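Local coordinates for 3-dehydroquinate dehydratase (Clostridium difficile, PDB 4H3D), which catalyses the cis-dehydration of 3-dehydroquinate to 3-dehydroshikimate through an imine intermediate, the third step of the chorismate pathway to the aromatic amino acids, at residues K94-R98 and D99-T103. Sequence-based numbering, arbitrary orientation. Where two conformers were deposited one is given.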
loop_
_atom_site.group_PDB
_atom_site.type_symbol
_atom_site.label_atom_id
_atom_site.label_comp_id
_atom_site.label_asym_id
_atom_site.label_seq_id
_atom_site.Cartn_x
_atom_site.Cartn_y
_atom_site.Cartn_z
ATOM N N LYS B 94 31.092 -2.170 -7.473
ATOM C CA LYS B 94 32.491 -2.539 -7.570
ATOM C C LYS B 94 32.729 -3.971 -8.037
ATOM O O LYS B 94 32.175 -4.920 -7.479
ATOM C CB LYS B 94 33.087 -2.356 -6.168
ATOM C CG LYS B 94 34.514 -2.755 -5.991
ATOM C CD LYS B 94 35.476 -1.840 -6.725
ATOM C CE LYS B 94 36.888 -2.237 -6.340
ATOM N NZ LYS B 94 37.912 -1.370 -6.945
ATOM N N LEU B 95 33.557 -4.122 -9.068
ATOM C CA LEU B 95 33.939 -5.447 -9.544
ATOM C C LEU B 95 34.984 -6.049 -8.601
ATOM O O LEU B 95 35.974 -5.390 -8.267
ATOM C CB LEU B 95 34.550 -5.378 -10.950
ATOM C CG LEU B 95 33.656 -4.966 -12.122
ATOM C CD1 LEU B 95 34.505 -4.737 -13.374
ATOM C CD2 LEU B 95 32.564 -6.023 -12.379
ATOM N N ILE B 96 34.739 -7.280 -8.151
ATOM C CA ILE B 96 35.721 -8.043 -7.366
ATOM C C ILE B 96 35.680 -9.498 -7.807
ATOM O O ILE B 96 34.720 -9.941 -8.469
ATOM C CB ILE B 96 35.497 -7.973 -5.824
ATOM C CG1 ILE B 96 34.160 -8.609 -5.445
ATOM C CG2 ILE B 96 35.635 -6.539 -5.338
ATOM C CD1 ILE B 96 33.911 -8.705 -3.921
ATOM N N SER B 97 36.696 -10.259 -7.428
ATOM C CA SER B 97 36.744 -11.639 -7.812
ATOM C C SER B 97 35.806 -12.484 -6.972
ATOM O O SER B 97 35.352 -12.084 -5.893
ATOM C CB SER B 97 38.171 -12.202 -7.696
ATOM O OG SER B 97 38.552 -12.370 -6.336
ATOM N N ARG B 98 35.525 -13.662 -7.498
ATOM C CA ARG B 98 34.706 -14.666 -6.856
ATOM C C ARG B 98 35.377 -15.115 -5.552
ATOM O O ARG B 98 34.728 -15.254 -4.511
ATOM C CB ARG B 98 34.579 -15.824 -7.848
ATOM C CG ARG B 98 33.941 -17.080 -7.370
ATOM C CD ARG B 98 33.553 -17.879 -8.606
ATOM N NE ARG B 98 32.661 -17.057 -9.414
ATOM C CZ ARG B 98 31.341 -17.057 -9.277
ATOM N NH1 ARG B 98 30.786 -17.871 -8.403
ATOM N NH2 ARG B 98 30.583 -16.258 -10.023
ATOM N N ASP B 99 36.687 -15.318 -5.621
ATOM C CA ASP B 99 37.465 -15.714 -4.458
ATOM C C ASP B 99 37.438 -14.629 -3.385
ATOM O O ASP B 99 37.315 -14.944 -2.203
ATOM C CB ASP B 99 38.910 -16.046 -4.845
ATOM C CG ASP B 99 39.033 -17.394 -5.550
ATOM O OD1 ASP B 99 38.117 -18.237 -5.427
ATOM O OD2 ASP B 99 40.050 -17.609 -6.216
ATOM N N TYR B 100 37.542 -13.358 -3.783
ATOM C CA TYR B 100 37.517 -12.291 -2.785
ATOM C C TYR B 100 36.117 -12.137 -2.189
ATOM O O TYR B 100 35.980 -11.826 -1.025
ATOM C CB TYR B 100 38.025 -10.944 -3.316
ATOM C CG TYR B 100 38.134 -9.923 -2.191
ATOM C CD1 TYR B 100 39.047 -10.111 -1.150
ATOM C CD2 TYR B 100 37.317 -8.801 -2.150
ATOM C CE1 TYR B 100 39.137 -9.208 -0.100
ATOM C CE2 TYR B 100 37.405 -7.888 -1.108
ATOM C CZ TYR B 100 38.326 -8.101 -0.085
ATOM O OH TYR B 100 38.424 -7.198 0.948
ATOM N N TYR B 101 35.081 -12.367 -2.991
ATOM C CA TYR B 101 33.710 -12.267 -2.494
ATOM C C TYR B 101 33.522 -13.249 -1.346
ATOM O O TYR B 101 32.954 -12.908 -0.316
ATOM C CB TYR B 101 32.720 -12.560 -3.619
ATOM C CG TYR B 101 31.267 -12.539 -3.237
ATOM C CD1 TYR B 101 30.529 -11.368 -3.276
ATOM C CD2 TYR B 101 30.608 -13.713 -2.883
ATOM C CE1 TYR B 101 29.167 -11.362 -2.939
ATOM C CE2 TYR B 101 29.270 -13.719 -2.553
ATOM C CZ TYR B 101 28.552 -12.538 -2.581
ATOM O OH TYR B 101 27.213 -12.558 -2.257
ATOM N N THR B 102 34.008 -14.469 -1.553
ATOM C CA THR B 102 33.935 -15.533 -0.560
ATOM C C THR B 102 34.752 -15.174 0.684
ATOM O O THR B 102 34.242 -15.236 1.798
ATOM C CB THR B 102 34.435 -16.858 -1.160
ATOM O OG1 THR B 102 33.640 -17.170 -2.318
ATOM C CG2 THR B 102 34.343 -17.999 -0.148
ATOM N N THR B 103 35.995 -14.768 0.477
ATOM C CA THR B 103 36.891 -14.378 1.574
ATOM C C THR B 103 36.330 -13.216 2.383
ATOM O O THR B 103 36.327 -13.256 3.615
ATOM C CB THR B 103 38.292 -13.981 1.041
ATOM O OG1 THR B 103 38.861 -15.087 0.345
ATOM C CG2 THR B 103 39.224 -13.580 2.195
#
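The extended chain of I96 and S97 turns at S97 into the first turn of helix 98-110, where Y101 N donates to S97 O (2.9 Å) and T102 N to R98 O (3.1 Å), each amide tilted about 25° from the carbonyl plane. S97 illustrates the serine N-cap. Its OG is folded back between the backbone N and the carbonyl carbon (chi1 72°), from where it accepts the amide proton of Y100 at 2.9 Å from Y100 N, with an N-H...O angle of 154°. S97 thus grips the new helix twice, by its hydroxyl at Y100 and by its carbonyl at Y101. The hydroxyl also lies against Y100 CB.

I96, just before the N-cap, and Y101, four residues after it, form a hydrophobic staple, with I96 CD1 4.0 Å from Y101 CB. The long branch of I96 reaches to the first turn, so that CD1 also lies 3.8 Å from Y100 CD2, at the edge of that ring and near its plane. CD1 likewise sits near the plane of the Y101 ring, at its edge. The two rings diverge to separate partners, V59 O for Y100 OH and E120 N for Y101 OH. Further along the turn, T102 OG1 approaches R98 O, while T103 OG1 donates to D99 O at 3.0 Å, from the face of that carbonyl opposite to T103 N.

In this TIM barrel the cap closes the loop that follows strand 81-84 and starts the helix leading to strand 116-120, at whose end Y101 is bonded. The Y101 side chain comes within about 6 Å of that of R86, a 3-dehydroquinate-binding residue, and R98 and T102 pack on helix 125-137.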